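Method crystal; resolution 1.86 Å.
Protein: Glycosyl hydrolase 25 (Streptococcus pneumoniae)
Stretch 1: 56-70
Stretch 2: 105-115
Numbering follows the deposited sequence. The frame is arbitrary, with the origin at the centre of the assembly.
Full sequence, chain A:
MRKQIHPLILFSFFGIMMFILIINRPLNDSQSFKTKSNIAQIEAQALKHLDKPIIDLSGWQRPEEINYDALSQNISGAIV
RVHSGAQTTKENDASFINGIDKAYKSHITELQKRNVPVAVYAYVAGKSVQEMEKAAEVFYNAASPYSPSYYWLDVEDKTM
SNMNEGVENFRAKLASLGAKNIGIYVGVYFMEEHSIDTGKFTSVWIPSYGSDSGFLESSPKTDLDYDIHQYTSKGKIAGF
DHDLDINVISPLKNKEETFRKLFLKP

Stretch 1 (56-70) DLSGWQRPEEINYDA
Stretch 2, residues 105-115: KSHITELQKRN

How does the start of stretch 1 meet the helix of stretch 2? Asp 56 and Leu 57 end a strand, and Leu 57 (phi/psi -139/154, chi1 m, chi2 t) points toward the helix, already under way at Lys 105. Leu 57 CD1 lies over the face of the His 107 ring, 4.1 Å from the ring centroid, and 4.2 Å from Leu 111 CD2. An apolar chain suits this buried place: its CB and CD1 lie against the ring and CD1 also reaches Leu 111.

What does the turn offer the histidine? Ser 58 to Gln 61 form a type I turn, closed by Gln 61 N to Ser 58 O at 3.0 Å and braced by Ser 58 N to Gln 61 OE1 at 2.8 Å. Trp 60 points away from the helix. The turn leaves two carbonyls near the plane of the His 107 ring: NE2 of His 107 donates to Ser 58 O at 3.1 Å and, weakly, to Gln 61 O at 2.9 Å. His 107 reaches them with chi1 m and chi2 -32°; its CA-to-CB bond points sideways, but the ring end comes nearer.

How is the rest of that ring enclosed? Pro 63 (-50/-37) opens a short 3-10 segment (63-65), and Pro 63 CA lies 6.5 Å from Ser 106 CA. Pro 63 CG packs 3.6 Å from both Ser 106 CB and His 107 CE1. Ile 66 (m, t) brings CD1 to 3.3 Å from His 107 CE1, so apolar atoms adjoin the carbon between the ring nitrogens.

Why is Tyr 68 central? Asn 67 caps the helix that begins at Tyr 68, its OD1 accepting from Ala 70 N at 3.3 Å. Tyr 68 (-64/-37; m, chi2 -82°) fits as a knob among Ser 106, His 107, Glu 110 and Leu 111. Tyr 68 CA is 6.6 Å from Glu 110 CA. Tyr 68 OH shares a 2.7 Å hydrogen bond with His 107 ND1, so both ring nitrogens are engaged. Glu 110 CB sits over one face of the Tyr 68 ring, 3.4 Å from its centroid, while Leu 111 CD1 meets the edge, 3.6 Å from Tyr 68 CD1.

What closes the far end? Asp 69 CA is 7.4 Å from Arg 114 CA, so paired residues advance in the same order along both stretches. Asp 69 (m) has CB pointing away, but its carboxylate comes nearer and forms a salt bridge, Asp 69 OD1 to Arg 114 NE 2.7 Å. Arg 114 (m, t, t, chi4 83°) also bonds NH1 to Glu 110 OE1 at 2.8 Å and lays its guanidinium face on Tyr 68, Arg 114 CZ to Tyr 68 CB 3.6 Å. In all, 536 Å² is buried.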

ATOM      1  N   ASP A  56       2.379   4.811   4.243  1.00 14.26           N
ATOM      2  CA  ASP A  56       1.930   4.803   2.856  1.00 13.86           C
ATOM      3  C   ASP A  56       1.743   6.251   2.402  1.00 14.60           C
ATOM      4  O   ASP A  56       1.354   7.126   3.196  1.00 15.15           O
ATOM      5  CB  ASP A  56       0.711   3.895   2.611  1.00 13.21           C
ATOM      6  CG  ASP A  56      -0.533   4.332   3.385  1.00 13.19           C
ATOM      7  OD1 ASP A  56      -0.758   3.812   4.504  1.00 12.60           O
ATOM      8  OD2 ASP A  56      -1.278   5.203   2.870  1.00 13.36           O
ATOM      9  N   LEU A  57       2.072   6.483   1.132  1.00 14.42           N
ATOM     10  CA  LEU A  57       2.173   7.805   0.544  1.00 15.09           C
ATOM     11  C   LEU A  57       1.576   7.754  -0.838  1.00 14.24           C
ATOM     12  O   LEU A  57       1.565   6.692  -1.484  1.00 13.50           O
ATOM     13  CB  LEU A  57       3.644   8.191   0.355  1.00 16.09           C
ATOM     14  CG  LEU A  57       4.535   8.443   1.536  1.00 18.07           C
ATOM     15  CD1 LEU A  57       5.966   8.447   1.026  1.00 18.66           C
ATOM     16  CD2 LEU A  57       4.187   9.792   2.153  1.00 18.52           C
ATOM     17  N   SER A  58       1.113   8.912  -1.284  1.00 14.32           N
ATOM     18  CA  SER A  58       0.541   9.096  -2.615  1.00 14.70           C
ATOM     19  C   SER A  58       0.963  10.488  -3.127  1.00 15.23           C
ATOM     20  O   SER A  58       1.714  11.207  -2.445  1.00 15.39           O
ATOM     21  CB  SER A  58      -0.998   9.011  -2.554  1.00 14.68           C
ATOM     22  OG  SER A  58      -1.523  10.184  -1.967  1.00 15.45           O
ATOM     23  N   GLY A  59       0.431  10.877  -4.284  1.00 16.05           N
ATOM     24  CA  GLY A  59       0.639  12.208  -4.843  1.00 18.33           C
ATOM     25  C   GLY A  59       0.116  13.349  -3.982  1.00 19.51           C
ATOM     26  O   GLY A  59       0.507  14.495  -4.191  1.00 20.37           O
ATOM     27  N   TRP A  60      -0.770  13.044  -3.023  1.00 20.24           N
ATOM     28  CA  TRP A  60      -1.210  14.022  -2.000  1.00 21.44           C
ATOM     29  C   TRP A  60      -0.144  14.444  -1.018  1.00 22.06           C
ATOM     30  O   TRP A  60      -0.291  15.457  -0.323  1.00 23.20           O
ATOM     31  CB  TRP A  60      -2.441  13.485  -1.258  1.00 22.49           C
ATOM     32  CG  TRP A  60      -3.627  13.344  -2.183  1.00 23.60           C
ATOM     33  CD1 TRP A  60      -4.251  12.175  -2.608  1.00 24.03           C
ATOM     34  CD2 TRP A  60      -4.353  14.429  -2.849  1.00 24.67           C
ATOM     35  NE1 TRP A  60      -5.294  12.460  -3.461  1.00 24.38           N
ATOM     36  CE2 TRP A  60      -5.405  13.795  -3.642  1.00 24.96           C
ATOM     37  CE3 TRP A  60      -4.240  15.820  -2.862  1.00 25.97           C
ATOM     38  CZ2 TRP A  60      -6.288  14.538  -4.419  1.00 25.68           C
ATOM     39  CZ3 TRP A  60      -5.140  16.555  -3.645  1.00 27.06           C
ATOM     40  CH2 TRP A  60      -6.139  15.926  -4.402  1.00 26.44           C
ATOM     41  N   GLN A  61       0.925  13.657  -0.923  1.00 20.56           N
ATOM     42  CA  GLN A  61       2.114  14.037  -0.177  1.00 20.87           C
ATOM     43  C   GLN A  61       3.201  14.491  -1.157  1.00 21.09           C
ATOM     44  O   GLN A  61       3.836  13.665  -1.800  1.00 20.21           O
ATOM     45  CB  GLN A  61       2.605  12.862   0.672  1.00 20.09           C
ATOM     46  CG  GLN A  61       1.690  12.516   1.832  1.00 20.30           C
ATOM     47  CD  GLN A  61       0.398  11.845   1.397  1.00 20.42           C
ATOM     48  OE1 GLN A  61       0.410  10.889   0.630  1.00 20.39           O
ATOM     49  NE2 GLN A  61      -0.730  12.361   1.877  1.00 21.17           N
ATOM     50  N   ARG A  62       3.396  15.805  -1.277  1.00 22.63           N
ATOM     51  CA  ARG A  62       4.328  16.373  -2.262  1.00 23.56           C
ATOM     52  C   ARG A  62       5.803  16.096  -1.910  1.00 23.54           C
ATOM     53  O   ARG A  62       6.270  16.467  -0.817  1.00 23.46           O
ATOM     54  CB  ARG A  62       4.070  17.878  -2.445  1.00 25.41           C
ATOM     55  CG  ARG A  62       2.595  18.197  -2.675  1.00 26.90           C
ATOM     56  CD  ARG A  62       2.320  19.690  -2.612  1.00 29.29           C
ATOM     57  NE  ARG A  62       2.541  20.330  -3.904  1.00 30.80           N
ATOM     58  N   PRO A  63       6.538  15.423  -2.827  1.00 23.30           N
ATOM     59  CA  PRO A  63       7.961  15.108  -2.642  1.00 23.69           C
ATOM     60  C   PRO A  63       8.812  16.318  -2.235  1.00 25.71           C
ATOM     61  O   PRO A  63       9.721  16.167  -1.415  1.00 25.69           O
ATOM     62  CB  PRO A  63       8.371  14.589  -4.020  1.00 23.78           C
ATOM     63  CG  PRO A  63       7.133  13.893  -4.496  1.00 22.40           C
ATOM     64  CD  PRO A  63       6.015  14.810  -4.066  1.00 22.67           C
ATOM     65  N   GLU A  64       8.496  17.499  -2.774  1.00 27.71           N
ATOM     66  CA  GLU A  64       9.250  18.714  -2.451  1.00 29.65           C
ATOM     67  C   GLU A  64       9.036  19.151  -1.003  1.00 30.19           C
ATOM     68  O   GLU A  64       9.796  19.970  -0.470  1.00 31.15           O
ATOM     69  CB  GLU A  64       8.938  19.860  -3.435  1.00 31.39           C
ATOM     70  CG  GLU A  64       7.620  20.593  -3.214  1.00 32.10           C
ATOM     71  CD  GLU A  64       6.544  20.209  -4.212  1.00 34.64           C
ATOM     72  OE1 GLU A  64       5.448  20.810  -4.147  1.00 35.62           O
ATOM     73  N   GLU A  65       8.003  18.605  -0.361  1.00 28.86           N
ATOM     74  CA  GLU A  65       7.758  18.907   1.049  1.00 27.98           C
ATOM     75  C   GLU A  65       8.310  17.821   1.968  1.00 27.13           C
ATOM     76  O   GLU A  65       8.272  17.955   3.198  1.00 26.47           O
ATOM     77  CB  GLU A  65       6.282  19.184   1.302  1.00 29.26           C
ATOM     78  CG  GLU A  65       5.835  20.570   0.876  1.00 31.89           C
ATOM     79  CD  GLU A  65       4.338  20.682   0.701  1.00 33.31           C
ATOM     80  OE1 GLU A  65       3.595  19.924   1.350  1.00 34.77           O
ATOM     81  OE2 GLU A  65       3.891  21.529  -0.100  1.00 35.19           O
ATOM     82  N   ILE A  66       8.886  16.780   1.368  1.00 25.77           N
ATOM     83  CA  ILE A  66       9.489  15.677   2.133  1.00 24.76           C
ATOM     84  C   ILE A  66      11.018  15.744   2.200  1.00 24.85           C
ATOM     85  O   ILE A  66      11.696  15.716   1.166  1.00 24.33           O
ATOM     86  CB  ILE A  66       9.091  14.288   1.577  1.00 23.98           C
ATOM     87  CG1 ILE A  66       7.564  14.123   1.597  1.00 23.44           C
ATOM     88  CG2 ILE A  66       9.775  13.184   2.381  1.00 24.17           C
ATOM     89  CD1 ILE A  66       7.073  12.991   0.712  1.00 22.62           C
ATOM     90  N   ASN A  67      11.540  15.812   3.431  1.00 25.26           N
ATOM     91  CA  ASN A  67      12.954  15.632   3.674  1.00 25.98           C
ATOM     92  C   ASN A  67      13.234  14.128   3.689  1.00 25.29           C
ATOM     93  O   ASN A  67      13.120  13.480   4.730  1.00 25.56           O
ATOM     94  CB  ASN A  67      13.375  16.330   4.990  1.00 27.05           C
ATOM     95  CG  ASN A  67      14.857  16.213   5.270  1.00 28.16           C
ATOM     96  OD1 ASN A  67      15.561  15.459   4.607  1.00 28.58           O
ATOM     97  ND2 ASN A  67      15.335  16.936   6.290  1.00 29.07           N
ATOM     98  N   TYR A  68      13.590  13.568   2.533  1.00 24.95           N
ATOM     99  CA  TYR A  68      13.713  12.100   2.444  1.00 26.09           C
ATOM    100  C   TYR A  68      14.820  11.547   3.337  1.00 27.77           C
ATOM    101  O   TYR A  68      14.656  10.479   3.922  1.00 27.32           O
ATOM    102  CB  TYR A  68      13.878  11.604   1.015  1.00 24.30           C
ATOM    103  CG  TYR A  68      12.627  11.717   0.160  1.00 22.94           C
ATOM    104  CD1 TYR A  68      11.606  10.748   0.227  1.00 22.37           C
ATOM    105  CD2 TYR A  68      12.465  12.791  -0.729  1.00 22.91           C
ATOM    106  CE1 TYR A  68      10.465  10.847  -0.575  1.00 20.88           C
ATOM    107  CE2 TYR A  68      11.336  12.899  -1.530  1.00 21.75           C
ATOM    108  CZ  TYR A  68      10.331  11.930  -1.444  1.00 20.79           C
ATOM    109  OH  TYR A  68       9.224  12.066  -2.253  1.00 19.15           O
ATOM    110  N   ASP A  69      15.931  12.289   3.455  1.00 29.25           N
ATOM    111  CA  ASP A  69      16.996  11.939   4.414  1.00 31.08           C
ATOM    112  C   ASP A  69      16.438  11.704   5.811  1.00 30.21           C
ATOM    113  O   ASP A  69      16.716  10.674   6.428  1.00 32.72           O
ATOM    114  CB  ASP A  69      18.089  13.032   4.463  1.00 33.70           C
ATOM    115  CG  ASP A  69      18.926  13.085   3.197  1.00 36.48           C
ATOM    116  OD1 ASP A  69      18.936  12.101   2.435  1.00 37.55           O
ATOM    117  OD2 ASP A  69      19.603  14.113   2.962  1.00 40.48           O
ATOM    118  N   ALA A  70      15.649  12.650   6.309  1.00 29.08           N
ATOM    119  CA  ALA A  70      15.071  12.537   7.648  1.00 29.52           C
ATOM    120  C   ALA A  70      14.017  11.427   7.712  1.00 28.68           C
ATOM    121  O   ALA A  70      13.985  10.618   8.655  1.00 29.23           O
ATOM    122  CB  ALA A  70      14.474  13.869   8.091  1.00 28.91           C
ATOM    123  N   LYS A 105       7.130   8.148  -8.892  1.00 18.66           N
ATOM    124  CA  LYS A 105       8.538   7.951  -9.279  1.00 19.70           C
ATOM    125  C   LYS A 105       9.468   8.561  -8.239  1.00 20.14           C
ATOM    126  O   LYS A 105      10.475   7.948  -7.850  1.00 19.90           O
ATOM    127  CB  LYS A 105       8.835   8.568 -10.647  1.00 21.25           C
ATOM    128  CG  LYS A 105       8.055   7.996 -11.814  1.00 22.72           C
ATOM    129  CD  LYS A 105       8.534   8.647 -13.113  1.00 24.42           C
ATOM    130  CE  LYS A 105       8.032   7.872 -14.311  1.00 26.68           C
ATOM    131  NZ  LYS A 105       8.306   8.595 -15.589  1.00 28.14           N
ATOM    132  N   SER A 106       9.121   9.768  -7.788  1.00 20.09           N
ATOM    133  CA  SER A 106       9.853  10.437  -6.713  1.00 20.90           C
ATOM    134  C   SER A 106       9.858   9.687  -5.389  1.00 20.05           C
ATOM    135  O   SER A 106      10.919   9.480  -4.771  1.00 19.98           O
ATOM    136  CB  SER A 106       9.299  11.830  -6.496  1.00 22.18           C
ATOM    137  OG  SER A 106       9.685  12.683  -7.561  1.00 24.72           O
ATOM    138  N   HIS A 107       8.676   9.292  -4.920  1.00 18.95           N
ATOM    139  CA  HIS A 107       8.596   8.579  -3.657  1.00 18.01           C
ATOM    140  C   HIS A 107       9.366   7.283  -3.715  1.00 18.66           C
ATOM    141  O   HIS A 107      10.106   6.973  -2.783  1.00 19.81           O
ATOM    142  CB  HIS A 107       7.151   8.299  -3.258  1.00 16.91           C
ATOM    143  CG  HIS A 107       6.360   9.526  -2.878  1.00 16.56           C
ATOM    144  ND1 HIS A 107       6.921  10.617  -2.289  1.00 16.63           N
ATOM    145  CD2 HIS A 107       4.995   9.797  -2.997  1.00 16.38           C
ATOM    146  CE1 HIS A 107       5.957  11.532  -2.055  1.00 16.69           C
ATOM    147  NE2 HIS A 107       4.779  11.023  -2.490  1.00 16.35           N
ATOM    148  N   ILE A 108       9.213   6.519  -4.797  1.00 18.14           N
ATOM    149  CA  ILE A 108       9.892   5.232  -4.897  1.00 18.38           C
ATOM    150  C   ILE A 108      11.410   5.405  -4.990  1.00 19.80           C
ATOM    151  O   ILE A 108      12.145   4.819  -4.197  1.00 20.04           O
ATOM    152  CB  ILE A 108       9.381   4.375  -6.074  1.00 18.31           C
ATOM    153  CG1 ILE A 108       7.903   4.010  -5.862  1.00 17.45           C
ATOM    154  CG2 ILE A 108      10.204   3.107  -6.207  1.00 18.78           C
ATOM    155  CD1 ILE A 108       7.225   3.368  -7.066  1.00 17.30           C
ATOM    156  N   THR A 109      11.868   6.186  -5.959  1.00 20.35           N
ATOM    157  CA  THR A 109      13.327   6.363  -6.144  1.00 22.01           C
ATOM    158  C   THR A 109      14.027   6.983  -4.936  1.00 21.77           C
ATOM    159  O   THR A 109      15.117   6.523  -4.559  1.00 22.54           O
ATOM    160  CB  THR A 109      13.683   7.177  -7.406  1.00 22.55           C
ATOM    161  OG1 THR A 109      13.101   8.470  -7.308  1.00 24.17           O
ATOM    162  CG2 THR A 109      13.146   6.514  -8.623  1.00 22.14           C
ATOM    163  N   GLU A 110      13.436   8.022  -4.345  1.00 21.04           N
ATOM    164  CA  GLU A 110      14.082   8.692  -3.212  1.00 22.11           C
ATOM    165  C   GLU A 110      14.215   7.786  -1.975  1.00 21.80           C
ATOM    166  O   GLU A 110      15.182   7.866  -1.208  1.00 22.10           O
ATOM    167  CB  GLU A 110      13.388  10.010  -2.863  1.00 22.67           C
ATOM    168  CG  GLU A 110      13.449  11.076  -3.968  1.00 23.61           C
ATOM    169  CD  GLU A 110      14.733  11.903  -4.012  1.00 26.40           C
ATOM    170  OE1 GLU A 110      15.770  11.525  -3.437  1.00 26.77           O
ATOM    171  OE2 GLU A 110      14.691  12.971  -4.650  1.00 27.86           O
ATOM    172  N   LEU A 111      13.245   6.902  -1.795  1.00 21.19           N
ATOM    173  CA  LEU A 111      13.261   6.008  -0.663  1.00 21.09           C
ATOM    174  C   LEU A 111      14.161   4.816  -0.928  1.00 21.56           C
ATOM    175  O   LEU A 111      14.913   4.376  -0.037  1.00 22.22           O
ATOM    176  CB  LEU A 111      11.813   5.566  -0.359  1.00 21.15           C
ATOM    177  CG  LEU A 111      10.994   6.134   0.815  1.00 21.97           C
ATOM    178  CD1 LEU A 111      11.513   7.369   1.549  1.00 22.16           C
ATOM    179  CD2 LEU A 111       9.511   6.270   0.466  1.00 20.80           C
ATOM    180  N   GLN A 112      14.103   4.282  -2.144  1.00 21.91           N
ATOM    181  CA  GLN A 112      14.942   3.129  -2.487  1.00 23.31           C
ATOM    182  C   GLN A 112      16.429   3.477  -2.419  1.00 24.41           C
ATOM    183  O   GLN A 112      17.238   2.660  -1.982  1.00 24.65           O
ATOM    184  CB  GLN A 112      14.593   2.581  -3.866  1.00 22.68           C
ATOM    185  CG  GLN A 112      13.308   1.779  -3.847  1.00 22.74           C
ATOM    186  CD  GLN A 112      13.016   1.087  -5.149  1.00 23.00           C
ATOM    187  OE1 GLN A 112      13.422   1.539  -6.224  1.00 24.00           O
ATOM    188  NE2 GLN A 112      12.301  -0.019  -5.066  1.00 22.58           N
ATOM    189  N   LYS A 113      16.775   4.692  -2.839  1.00 25.18           N
ATOM    190  CA  LYS A 113      18.176   5.132  -2.824  1.00 27.18           C
ATOM    191  C   LYS A 113      18.681   5.241  -1.391  1.00 28.03           C
ATOM    192  O   LYS A 113      19.878   5.178  -1.151  1.00 28.24           O
ATOM    193  CB  LYS A 113      18.352   6.451  -3.572  1.00 27.34           C
ATOM    194  CG  LYS A 113      17.853   7.688  -2.840  1.00 27.81           C
ATOM    195  N   ARG A 114      17.755   5.348  -0.438  1.00 28.24           N
ATOM    196  CA  ARG A 114      18.112   5.422   0.981  1.00 27.81           C
ATOM    197  C   ARG A 114      17.882   4.079   1.687  1.00 27.42           C
ATOM    198  O   ARG A 114      17.784   4.011   2.916  1.00 27.06           O
ATOM    199  CB  ARG A 114      17.384   6.589   1.656  1.00 27.95           C
ATOM    200  CG  ARG A 114      17.811   7.951   1.110  1.00 29.05           C
ATOM    201  CD  ARG A 114      16.854   9.061   1.518  1.00 28.05           C
ATOM    202  NE  ARG A 114      17.345  10.393   1.143  1.00 29.11           N
ATOM    203  CZ  ARG A 114      17.198  10.941  -0.061  1.00 28.86           C
ATOM    204  NH1 ARG A 114      16.591  10.278  -1.037  1.00 28.71           N
ATOM    205  NH2 ARG A 114      17.669  12.161  -0.301  1.00 29.49           N
ATOM    206  N   ASN A 115      17.845   3.010   0.884  1.00 27.21           N
ATOM    207  CA  ASN A 115      17.777   1.625   1.358  1.00 27.71           C
ATOM    208  C   ASN A 115      16.472   1.249   2.063  1.00 26.43           C
ATOM    209  O   ASN A 115      16.414   0.224   2.728  1.00 28.22           O
ATOM    210  CB  ASN A 115      18.992   1.263   2.236  1.00 29.28           C
ATOM    211  CG  ASN A 115      20.227   0.916   1.421  1.00 31.65           C
ATOM    212  OD1 ASN A 115      20.285   1.171   0.221  1.00 32.74           O
ATOM    213  ND2 ASN A 115      21.239   0.344   2.082  1.00 33.28           N
TER